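Local structure of probable glutathione reductase (Sinorhizobium meliloti, 4DNA) at residues G17-R22 against V316-A321; T113-E116 against T122-L125; I173-G178 against N187-L192; I181-A186 against T196-R201. The protein probably catalyses the NADPH-dependent reduction of glutathione disulfide to glutathione, working as an FAD-containing homodimer with a redox-active disulfide. All coordinates share one frame; numbering follows the deposited sequence.

Contact 1 opens near the N terminus, on helix 15-25, and closes only at helix 314-329. The loop between its halves spans 293 residues and encloses the other three contacts. Contact 2 comes next and closes a short hairpin beside the FAD adenine. It is complete before contact 3 opens at strand 172-176. Contacts 3 and 4 cross, since their segments alternate along the chain. Both use helix 180-191, and they rest it on neighbouring strands of one parallel sheet. Their centres lie about 5 Å apart. Contacts 1 and 2 thus belong to the FAD-binding part, and contacts 3 and 4 to the predicted NAD(P)-binding part.

Contact 1: G17-R22 against V316-A321; sequences GVRSGR and VAIHEA
The guanidinium of R19 meets I318 obliquely, with CG2 of I318 3.5 Å from NH1 of R19. One face of this guanidinium carries NH2 of R22, set toward the rim. In return, CZ of R19 lies in the plane of the R22 guanidinium, at its edge. R22 therefore presents an edge to a face of R19. The R19 chain leaves the helix with CG anti to the backbone N (chi1 -175°) and then bends at chi2 and chi3, which brings its end round to I318. Nearer the backbone, CG of R19 packs 3.9 Å from CB of A321. CB of A321 also touches OG of S20, at 3.3 Å, while that hydroxyl is hydrogen-bonded to O of G16, in its own helix. An alanine in place of R19 would probably leave I318 CG2 and the A321 methyl less covered and open a gap between the helices.

The helix axes approach to 8.5 Å and run nearly parallel, crossing at -25°. G17 fits the last glycine of a probable Rossmann-type GxGxxG sequence. Near the start of each helix a backbone amide, of G16 and of T314, is hydrogen-bonded to FAD. R19 meets CG2 of I318 and the A321 methyl, and S20 meets that methyl too. These two cofactor-binding helices are joined here by packing, and no polar bond links the two segments.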
# COMPACT_ATOMS: atom_id res chain seq x y z
N GLY A 17 20.23 14.84 15.26
CA GLY A 17 20.85 15.09 16.54
C GLY A 17 20.39 14.14 17.61
O GLY A 17 21.20 13.65 18.40
N VAL A 18 19.08 13.90 17.65
CA VAL A 18 18.50 13.06 18.68
C VAL A 18 19.00 11.63 18.54
O VAL A 18 19.42 11.01 19.52
CB VAL A 18 16.95 13.11 18.66
CG1 VAL A 18 16.36 11.96 19.47
CG2 VAL A 18 16.47 14.45 19.19
N ARG A 19 18.97 11.12 17.32
CA ARG A 19 19.53 9.80 17.06
C ARG A 19 20.96 9.77 17.58
O ARG A 19 21.30 8.92 18.41
CB ARG A 19 19.48 9.47 15.57
CG ARG A 19 19.95 8.05 15.23
CD ARG A 19 19.17 6.95 15.96
NE ARG A 19 17.74 7.26 16.10
CZ ARG A 19 16.75 6.63 15.46
NH1 ARG A 19 17.00 5.65 14.61
NH2 ARG A 19 15.50 7.01 15.68
N SER A 20 21.76 10.73 17.13
CA SER A 20 23.16 10.82 17.50
C SER A 20 23.36 10.78 19.00
O SER A 20 24.04 9.90 19.50
CB SER A 20 23.77 12.09 16.91
OG SER A 20 23.85 11.99 15.50
N GLY A 21 22.73 11.71 19.71
CA GLY A 21 22.86 11.80 21.16
C GLY A 21 22.42 10.53 21.86
O GLY A 21 23.20 9.92 22.60
N ARG A 22 21.18 10.12 21.61
CA ARG A 22 20.61 8.94 22.24
C ARG A 22 21.52 7.76 22.00
O ARG A 22 21.91 7.10 22.95
CB ARG A 22 19.20 8.64 21.71
CG ARG A 22 18.37 7.72 22.60
CD ARG A 22 17.05 7.31 21.94
NE ARG A 22 17.25 6.27 20.94
CZ ARG A 22 17.06 6.43 19.63
NH1 ARG A 22 16.62 7.59 19.14
NH2 ARG A 22 17.29 5.40 18.81
N VAL A 316 17.45 10.01 5.90
CA VAL A 316 18.82 10.31 5.49
C VAL A 316 19.57 10.84 6.69
O VAL A 316 20.65 10.37 7.02
CB VAL A 316 18.85 11.31 4.30
CG1 VAL A 316 20.25 11.41 3.70
CG2 VAL A 316 17.88 10.86 3.22
N ALA A 317 18.97 11.80 7.38
CA ALA A 317 19.51 12.30 8.63
C ALA A 317 19.77 11.18 9.61
O ALA A 317 20.85 11.11 10.20
CB ALA A 317 18.57 13.32 9.25
N ILE A 318 18.79 10.29 9.77
CA ILE A 318 18.87 9.21 10.74
C ILE A 318 20.00 8.26 10.39
O ILE A 318 20.77 7.85 11.26
CB ILE A 318 17.55 8.43 10.87
CG1 ILE A 318 16.53 9.26 11.67
CG2 ILE A 318 17.78 7.08 11.54
CD1 ILE A 318 15.09 8.86 11.46
N HIS A 319 20.11 7.93 9.10
CA HIS A 319 21.10 6.98 8.63
C HIS A 319 22.48 7.54 8.79
O HIS A 319 23.39 6.86 9.28
CB HIS A 319 20.82 6.58 7.19
CG HIS A 319 21.74 5.50 6.67
ND1 HIS A 319 21.95 4.34 7.34
CD2 HIS A 319 22.49 5.43 5.51
CE1 HIS A 319 22.81 3.58 6.64
NE2 HIS A 319 23.13 4.24 5.52
N GLU A 320 22.65 8.80 8.37
CA GLU A 320 23.89 9.55 8.57
C GLU A 320 24.39 9.49 10.02
O GLU A 320 25.59 9.37 10.25
CB GLU A 320 23.71 11.01 8.17
CG GLU A 320 23.61 11.24 6.67
CD GLU A 320 23.23 12.68 6.33
OE1 GLU A 320 22.97 13.46 7.28
OE2 GLU A 320 23.21 13.03 5.13
N ALA A 321 23.45 9.57 10.96
CA ALA A 321 23.75 9.60 12.38
C ALA A 321 24.21 8.26 12.93
O ALA A 321 25.02 8.20 13.86
CB ALA A 321 22.54 10.10 13.15

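Contact 2: T113-E116 against T122-L125. With FAD (flavin-adenine dinucleotide), chain C.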
# COMPACT_ATOMS: atom_id res chain seq x y z
N THR A 113 18.31 25.52 25.00
CA THR A 113 19.12 26.70 24.74
C THR A 113 19.59 26.59 23.30
O THR A 113 19.72 25.49 22.76
CB THR A 113 20.34 26.78 25.69
OG1 THR A 113 21.24 27.80 25.25
CG2 THR A 113 21.10 25.47 25.76
N ARG A 114 19.83 27.73 22.66
CA ARG A 114 20.60 27.76 21.43
C ARG A 114 22.07 27.57 21.82
O ARG A 114 22.50 28.02 22.90
CB ARG A 114 20.37 29.08 20.69
CG ARG A 114 21.17 29.26 19.42
CD ARG A 114 21.04 30.67 18.86
NE ARG A 114 22.02 30.91 17.81
CZ ARG A 114 21.88 30.52 16.54
NH1 ARG A 114 20.80 29.86 16.15
NH2 ARG A 114 22.83 30.79 15.66
N ALA A 115 22.83 26.87 20.98
CA ALA A 115 24.27 26.68 21.19
C ALA A 115 25.09 27.24 20.02
O ALA A 115 24.72 27.06 18.85
CB ALA A 115 24.60 25.22 21.43
N GLU A 116 26.19 27.92 20.34
CA GLU A 116 27.12 28.40 19.32
C GLU A 116 28.52 27.90 19.59
O GLU A 116 28.80 27.32 20.65
CB GLU A 116 27.11 29.92 19.25
CG GLU A 116 26.19 30.49 18.19
CD GLU A 116 25.97 31.98 18.33
OE1 GLU A 116 26.97 32.74 18.47
OE2 GLU A 116 24.78 32.40 18.32
N THR A 122 35.06 23.74 21.91
CA THR A 122 34.36 24.53 22.92
C THR A 122 33.03 25.09 22.39
O THR A 122 32.98 25.72 21.33
CB THR A 122 35.22 25.72 23.39
OG1 THR A 122 36.59 25.30 23.51
CG2 THR A 122 34.74 26.23 24.73
N VAL A 123 31.96 24.87 23.15
CA VAL A 123 30.62 25.28 22.73
C VAL A 123 30.06 26.25 23.75
O VAL A 123 30.07 25.97 24.94
CB VAL A 123 29.66 24.06 22.65
CG1 VAL A 123 28.34 24.47 22.01
CG2 VAL A 123 30.28 22.90 21.89
N LYS A 124 29.56 27.40 23.28
CA LYS A 124 28.86 28.34 24.17
C LYS A 124 27.34 28.15 24.14
O LYS A 124 26.76 27.86 23.09
CB LYS A 124 29.26 29.81 23.92
CG LYS A 124 28.86 30.41 22.58
CD LYS A 124 29.27 31.87 22.50
CE LYS A 124 29.16 32.43 21.09
NZ LYS A 124 29.76 33.80 20.99
N LEU A 125 26.73 28.32 25.31
CA LEU A 125 25.30 28.09 25.50
C LEU A 125 24.64 29.40 25.90
O LEU A 125 24.77 29.83 27.04
CB LEU A 125 25.09 27.07 26.62
CG LEU A 125 25.96 25.80 26.65
CD1 LEU A 125 26.18 25.29 28.08
CD2 LEU A 125 25.36 24.73 25.75
PA FAD C . 15.96 19.21 11.95
O1A FAD C . 15.77 20.33 10.94
O2A FAD C . 14.97 18.09 12.11
O5B FAD C . 16.16 19.86 13.40
C5B FAD C . 17.41 20.40 13.86
C4B FAD C . 17.09 21.17 15.13
O4B FAD C . 18.15 22.01 15.55
C3B FAD C . 15.88 22.06 14.91
O3B FAD C . 14.86 21.69 15.84
C2B FAD C . 16.40 23.47 15.10
O2B FAD C . 15.43 24.31 15.71
C1B FAD C . 17.62 23.26 15.99
N9A FAD C . 18.67 24.29 15.84
C8A FAD C . 18.94 24.95 14.69
N7A FAD C . 19.98 25.82 14.83
C5A FAD C . 20.39 25.70 16.10
C6A FAD C . 21.46 26.34 16.89
N6A FAD C . 22.23 27.27 16.27
N1A FAD C . 21.60 25.97 18.19
C2A FAD C . 20.78 25.04 18.75
N3A FAD C . 19.79 24.42 18.08
C4A FAD C . 19.54 24.70 16.77
N1 FAD C . 11.22 14.23 5.18
C2 FAD C . 10.79 12.97 4.91
O2 FAD C . 11.62 12.03 4.92
N3 FAD C . 9.50 12.71 4.62
C4 FAD C . 8.55 13.66 4.59
O4 FAD C . 7.36 13.37 4.33
C4X FAD C . 8.95 15.07 4.87
N5 FAD C . 8.05 16.08 4.86
C5X FAD C . 8.46 17.35 5.13
C6 FAD C . 7.54 18.40 5.11
C7 FAD C . 7.95 19.71 5.38
C7M FAD C . 6.91 20.80 5.36
C8 FAD C . 9.38 19.99 5.70
C8M FAD C . 9.88 21.38 6.02
C9 FAD C . 10.30 18.96 5.72
C9A FAD C . 9.90 17.65 5.44
N10 FAD C . 10.84 16.60 5.46
C10 FAD C . 10.39 15.29 5.17
C1' FAD C . 12.26 16.90 5.75
C2' FAD C . 12.66 16.55 7.18
O2' FAD C . 11.79 17.21 8.10
C3' FAD C . 14.13 16.92 7.42
O3' FAD C . 14.91 16.38 6.35
C4' FAD C . 14.67 16.38 8.75
O4' FAD C . 14.00 17.03 9.84
C5' FAD C . 16.17 16.61 8.87
O5' FAD C . 16.49 16.81 10.24
P FAD C . 17.89 17.45 10.75
O1P FAD C . 18.62 16.41 11.59
O2P FAD C . 18.59 18.14 9.61
O3P FAD C . 17.44 18.59 11.79
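E116 and K124 pair in a beta hairpin, the 115-117 and 122-125 strands of a small antiparallel sheet beside the FAD adenine. They form a hydrogen-bonded pair: N of E116 gives to O of K124 at 2.8 Å, and N of K124 to O of E116 at 2.7 Å. Their side chains lie alongside each other and point the same way. CE of K124 sits 3.4 Å from OE1 of E116, and the salt bridge from NZ to that oxygen is long. A115 and L125 are the neighbouring non-hydrogen-bonded pair. CB of A115 packs 3.9 Å from CG1 of V123, on the face that lies against F9 of strand 6-11. Directly at the cofactor, N of A115 donates to N1A of FAD over 3.2 Å.

The next shell is charged. NE of R114 gives a nearly straight bond (172°) to OE2 of E116, which uses its anti lone pair and lies in the guanidinium plane. R114, E116 and K124 thus form a salt-bridge network. N6A of FAD lies over one face of the same guanidinium, toward its rim. The extended R114 chain also reaches E36, by a salt bridge, and O of G272. A leucine in place of R114 would probably cost E116 its salt bridge to NE, leaving the long one to K124, cost E36 its salt bridge to R114, and uncover the adenine amino group.

Behind these, OG1 of T113 gives a hydrogen bond to O of R114, 2.7 Å long.

Contact 3: I173-G178 against N187-L192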
# COMPACT_ATOMS: atom_id res chain seq x y z
N ILE A 173 -5.96 30.77 -0.79
CA ILE A 173 -4.50 30.76 -0.68
C ILE A 173 -3.81 30.76 -2.06
O ILE A 173 -4.31 30.17 -3.02
CB ILE A 173 -3.95 29.59 0.17
CG1 ILE A 173 -2.54 29.91 0.68
CG2 ILE A 173 -3.95 28.27 -0.60
CD1 ILE A 173 -2.16 29.14 1.93
N LEU A 174 -2.66 31.42 -2.14
CA LEU A 174 -1.82 31.35 -3.32
C LEU A 174 -0.44 30.87 -2.91
O LEU A 174 0.22 31.52 -2.11
CB LEU A 174 -1.71 32.71 -4.02
CG LEU A 174 -0.69 32.78 -5.16
CD1 LEU A 174 -1.22 32.10 -6.39
CD2 LEU A 174 -0.29 34.21 -5.47
N ILE A 175 -0.03 29.74 -3.48
CA ILE A 175 1.26 29.13 -3.16
C ILE A 175 2.27 29.16 -4.30
O ILE A 175 2.13 28.44 -5.28
CB ILE A 175 1.10 27.66 -2.73
CG1 ILE A 175 0.20 27.56 -1.52
CG2 ILE A 175 2.47 27.07 -2.44
CD1 ILE A 175 -0.50 26.22 -1.40
N ALA A 176 3.30 29.97 -4.13
CA ALA A 176 4.47 29.95 -5.00
C ALA A 176 5.40 28.78 -4.63
O ALA A 176 5.65 28.52 -3.44
CB ALA A 176 5.21 31.27 -4.89
N GLY A 177 5.90 28.08 -5.63
CA GLY A 177 6.80 26.95 -5.41
C GLY A 177 6.38 25.79 -6.28
O GLY A 177 5.20 25.64 -6.57
N GLY A 178 7.34 24.97 -6.70
CA GLY A 178 7.02 23.80 -7.52
C GLY A 178 7.39 22.44 -6.95
O GLY A 178 7.07 21.42 -7.54
N ASN A 187 -2.56 20.68 -2.07
CA ASN A 187 -3.53 19.60 -1.93
C ASN A 187 -4.21 19.58 -0.56
O ASN A 187 -5.42 19.33 -0.49
CB ASN A 187 -2.90 18.27 -2.28
CG ASN A 187 -2.83 18.06 -3.77
OD1 ASN A 187 -3.81 17.67 -4.40
ND2 ASN A 187 -1.67 18.33 -4.36
N ILE A 188 -3.45 19.84 0.50
CA ILE A 188 -4.04 19.86 1.83
C ILE A 188 -5.12 20.95 1.86
O ILE A 188 -6.29 20.67 2.12
CB ILE A 188 -2.98 20.05 2.95
CG1 ILE A 188 -2.19 18.75 3.16
CG2 ILE A 188 -3.63 20.41 4.27
CD1 ILE A 188 -0.82 18.94 3.75
N PHE A 189 -4.74 22.18 1.55
CA PHE A 189 -5.68 23.28 1.59
C PHE A 189 -6.88 23.07 0.69
O PHE A 189 -8.01 23.32 1.10
CB PHE A 189 -5.01 24.63 1.33
CG PHE A 189 -4.17 25.11 2.48
CD1 PHE A 189 -4.69 25.15 3.77
CD2 PHE A 189 -2.85 25.50 2.29
CE1 PHE A 189 -3.93 25.57 4.85
CE2 PHE A 189 -2.08 25.93 3.35
CZ PHE A 189 -2.62 25.96 4.64
N HIS A 190 -6.64 22.59 -0.53
CA HIS A 190 -7.75 22.36 -1.46
C HIS A 190 -8.74 21.40 -0.89
O HIS A 190 -9.93 21.69 -0.86
CB HIS A 190 -7.30 21.86 -2.83
CG HIS A 190 -8.44 21.61 -3.77
ND1 HIS A 190 -8.97 22.57 -4.55
CD2 HIS A 190 -9.19 20.45 -4.02
CE1 HIS A 190 -9.99 22.07 -5.27
NE2 HIS A 190 -10.12 20.77 -4.94
N GLY A 191 -8.24 20.26 -0.42
CA GLY A 191 -9.05 19.24 0.23
C GLY A 191 -9.92 19.82 1.32
O GLY A 191 -11.06 19.39 1.51
N LEU A 192 -9.39 20.83 2.01
CA LEU A 192 -10.11 21.48 3.10
C LEU A 192 -11.05 22.63 2.66
O LEU A 192 -11.68 23.28 3.51
CB LEU A 192 -9.13 21.90 4.19
CG LEU A 192 -8.27 20.79 4.81
CD1 LEU A 192 -7.25 21.38 5.77
CD2 LEU A 192 -9.08 19.73 5.53
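F189 puts the CD2-CE2 side of its ring against I173, whose CD1 lies 3.5 Å from CE2 of F189. The methyl meets the ring obliquely. CG2 of I173 adds a looser touch, 4.2 Å from CD2 of F189. The two side chains cross at about a right angle. CG1 of I173 points away from its own N (chi1 -159°), which carries CD1 out toward the helix. I175, two residues on along the same face of the strand, comes in at the ring edge, near the ring plane. Its CD1 is 4.4 Å from CD2 of F189. All three side chains are buried, and the contact is purely apolar.

The ring lies between the last turns of helix 180-191 and the sheet. The two elements are the first strand and the helix of a Rossmann-type beta-alpha-beta unit, whose glycine turn is predicted to bind NAD(P). T196 of strand 195-199 and V194 also touch F189. Helix 180-191 also touches helix 48-66, through I188 and L192, while I173 and I175 reach Q259 and M261 of strand 259-262.

Contact 4: I181-A186 against T196-R201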
# COMPACT_ATOMS: atom_id res chain seq x y z
N ILE A 181 6.82 20.29 -1.25
CA ILE A 181 6.16 21.04 -0.17
C ILE A 181 4.97 21.82 -0.70
O ILE A 181 3.88 21.78 -0.13
CB ILE A 181 7.12 21.97 0.58
CG1 ILE A 181 8.16 21.14 1.34
CG2 ILE A 181 6.40 22.85 1.60
CD1 ILE A 181 9.31 21.95 1.89
N ALA A 182 5.21 22.52 -1.81
CA ALA A 182 4.21 23.31 -2.47
C ALA A 182 3.02 22.42 -2.84
O ALA A 182 1.90 22.70 -2.45
CB ALA A 182 4.80 23.98 -3.70
N VAL A 183 3.28 21.34 -3.56
CA VAL A 183 2.18 20.52 -4.05
C VAL A 183 1.39 19.83 -2.93
O VAL A 183 0.18 19.69 -3.05
CB VAL A 183 2.58 19.55 -5.18
CG1 VAL A 183 3.15 20.34 -6.35
CG2 VAL A 183 3.58 18.53 -4.70
N GLU A 184 2.08 19.43 -1.86
CA GLU A 184 1.42 18.85 -0.69
C GLU A 184 0.44 19.84 -0.05
O GLU A 184 -0.75 19.57 0.07
CB GLU A 184 2.45 18.39 0.33
CG GLU A 184 3.27 17.18 -0.10
CD GLU A 184 4.22 16.66 0.98
OE1 GLU A 184 4.68 17.47 1.85
OE2 GLU A 184 4.49 15.44 0.94
N PHE A 185 0.94 21.00 0.33
CA PHE A 185 0.09 22.01 0.93
C PHE A 185 -1.09 22.41 0.06
O PHE A 185 -2.22 22.45 0.54
CB PHE A 185 0.91 23.23 1.34
CG PHE A 185 1.48 23.10 2.71
CD1 PHE A 185 0.67 23.29 3.82
CD2 PHE A 185 2.80 22.74 2.90
CE1 PHE A 185 1.17 23.15 5.10
CE2 PHE A 185 3.31 22.60 4.18
CZ PHE A 185 2.49 22.81 5.28
N ALA A 186 -0.84 22.66 -1.22
CA ALA A 186 -1.90 22.99 -2.16
C ALA A 186 -2.98 21.94 -2.11
O ALA A 186 -4.16 22.25 -2.10
CB ALA A 186 -1.36 23.12 -3.56
N THR A 196 -7.68 27.28 -3.87
CA THR A 196 -6.21 27.12 -3.95
C THR A 196 -5.61 27.48 -5.31
O THR A 196 -6.08 27.02 -6.34
CB THR A 196 -5.79 25.68 -3.58
OG1 THR A 196 -6.07 25.43 -2.20
CG2 THR A 196 -4.30 25.45 -3.81
N THR A 197 -4.56 28.30 -5.31
CA THR A 197 -3.80 28.59 -6.54
C THR A 197 -2.31 28.33 -6.33
O THR A 197 -1.73 28.73 -5.32
CB THR A 197 -3.99 30.04 -7.03
OG1 THR A 197 -5.36 30.42 -6.89
CG2 THR A 197 -3.56 30.19 -8.47
N LEU A 198 -1.69 27.66 -7.30
CA LEU A 198 -0.25 27.34 -7.23
C LEU A 198 0.51 28.00 -8.38
O LEU A 198 0.09 27.91 -9.54
CB LEU A 198 -0.05 25.82 -7.24
CG LEU A 198 1.35 25.20 -7.28
CD1 LEU A 198 2.07 25.26 -5.94
CD2 LEU A 198 1.18 23.75 -7.69
N ILE A 199 1.61 28.68 -8.05
CA ILE A 199 2.42 29.34 -9.08
C ILE A 199 3.91 28.98 -8.98
O ILE A 199 4.47 28.82 -7.89
CB ILE A 199 2.20 30.87 -9.09
CG1 ILE A 199 2.85 31.51 -10.32
CG2 ILE A 199 2.65 31.50 -7.78
CD1 ILE A 199 2.72 33.02 -10.41
N TYR A 200 4.53 28.83 -10.14
CA TYR A 200 5.87 28.27 -10.24
C TYR A 200 6.61 28.86 -11.42
O TYR A 200 6.04 29.02 -12.48
CB TYR A 200 5.78 26.76 -10.41
CG TYR A 200 7.11 26.02 -10.37
CD1 TYR A 200 8.16 26.43 -9.51
CD2 TYR A 200 7.31 24.88 -11.16
CE1 TYR A 200 9.37 25.73 -9.46
CE2 TYR A 200 8.51 24.18 -11.11
CZ TYR A 200 9.54 24.60 -10.27
OH TYR A 200 10.71 23.86 -10.25
N ARG A 201 7.88 29.14 -11.21
CA ARG A 201 8.69 29.83 -12.20
C ARG A 201 9.20 28.89 -13.30
O ARG A 201 9.56 29.34 -14.39
CB ARG A 201 9.85 30.58 -11.53
CG ARG A 201 10.55 29.85 -10.37
CD ARG A 201 12.05 30.15 -10.32
NE ARG A 201 12.38 31.36 -11.07
CZ ARG A 201 12.72 31.39 -12.36
NH1 ARG A 201 12.98 32.56 -12.96
NH2 ARG A 201 12.79 30.26 -13.07
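A186 and T196 bring the two backbones closest, with their CA atoms 6.2 Å apart. Helix 181-186 and strand 196-199 run almost antiparallel, at 169°. Their axes approach to 9.3 Å, so the helix lies along the strand and the two are bridged by side chains. CB of A186 and CG2 of T196 are 3.8 Å apart. The T196 methyl also lies 3.6 Å from O of A186. That methyl is turned to the helix, trans to N of T196, with OG1 at chi1 -67° and hydrogen-bonded to O of V194.

This is the return half of a beta-alpha-beta crossover of Rossmann type: strand 172-176, helix 180-191, then strand 195-199. The helix begins in the stretch predicted to bind NAD(P), and A182 takes the alanine place of a probable GxGxxA sequence.

L198 carries the rest of the contact, its two methyls divided between two helix residues. CD1 of L198 meets CB of A182 at 3.8 Å. CD2 of L198 is 4.2 Å from CG1 of V183, a looser approach. With chi1 at 176°, CG of L198 extends from the strand and places both methyls at the helix. CD1 of L198 also packs against the carbonyls of I175 and G177, on the adjacent strand and the turn after it. L206, in a loop, touches V183, and I175 lies against A186.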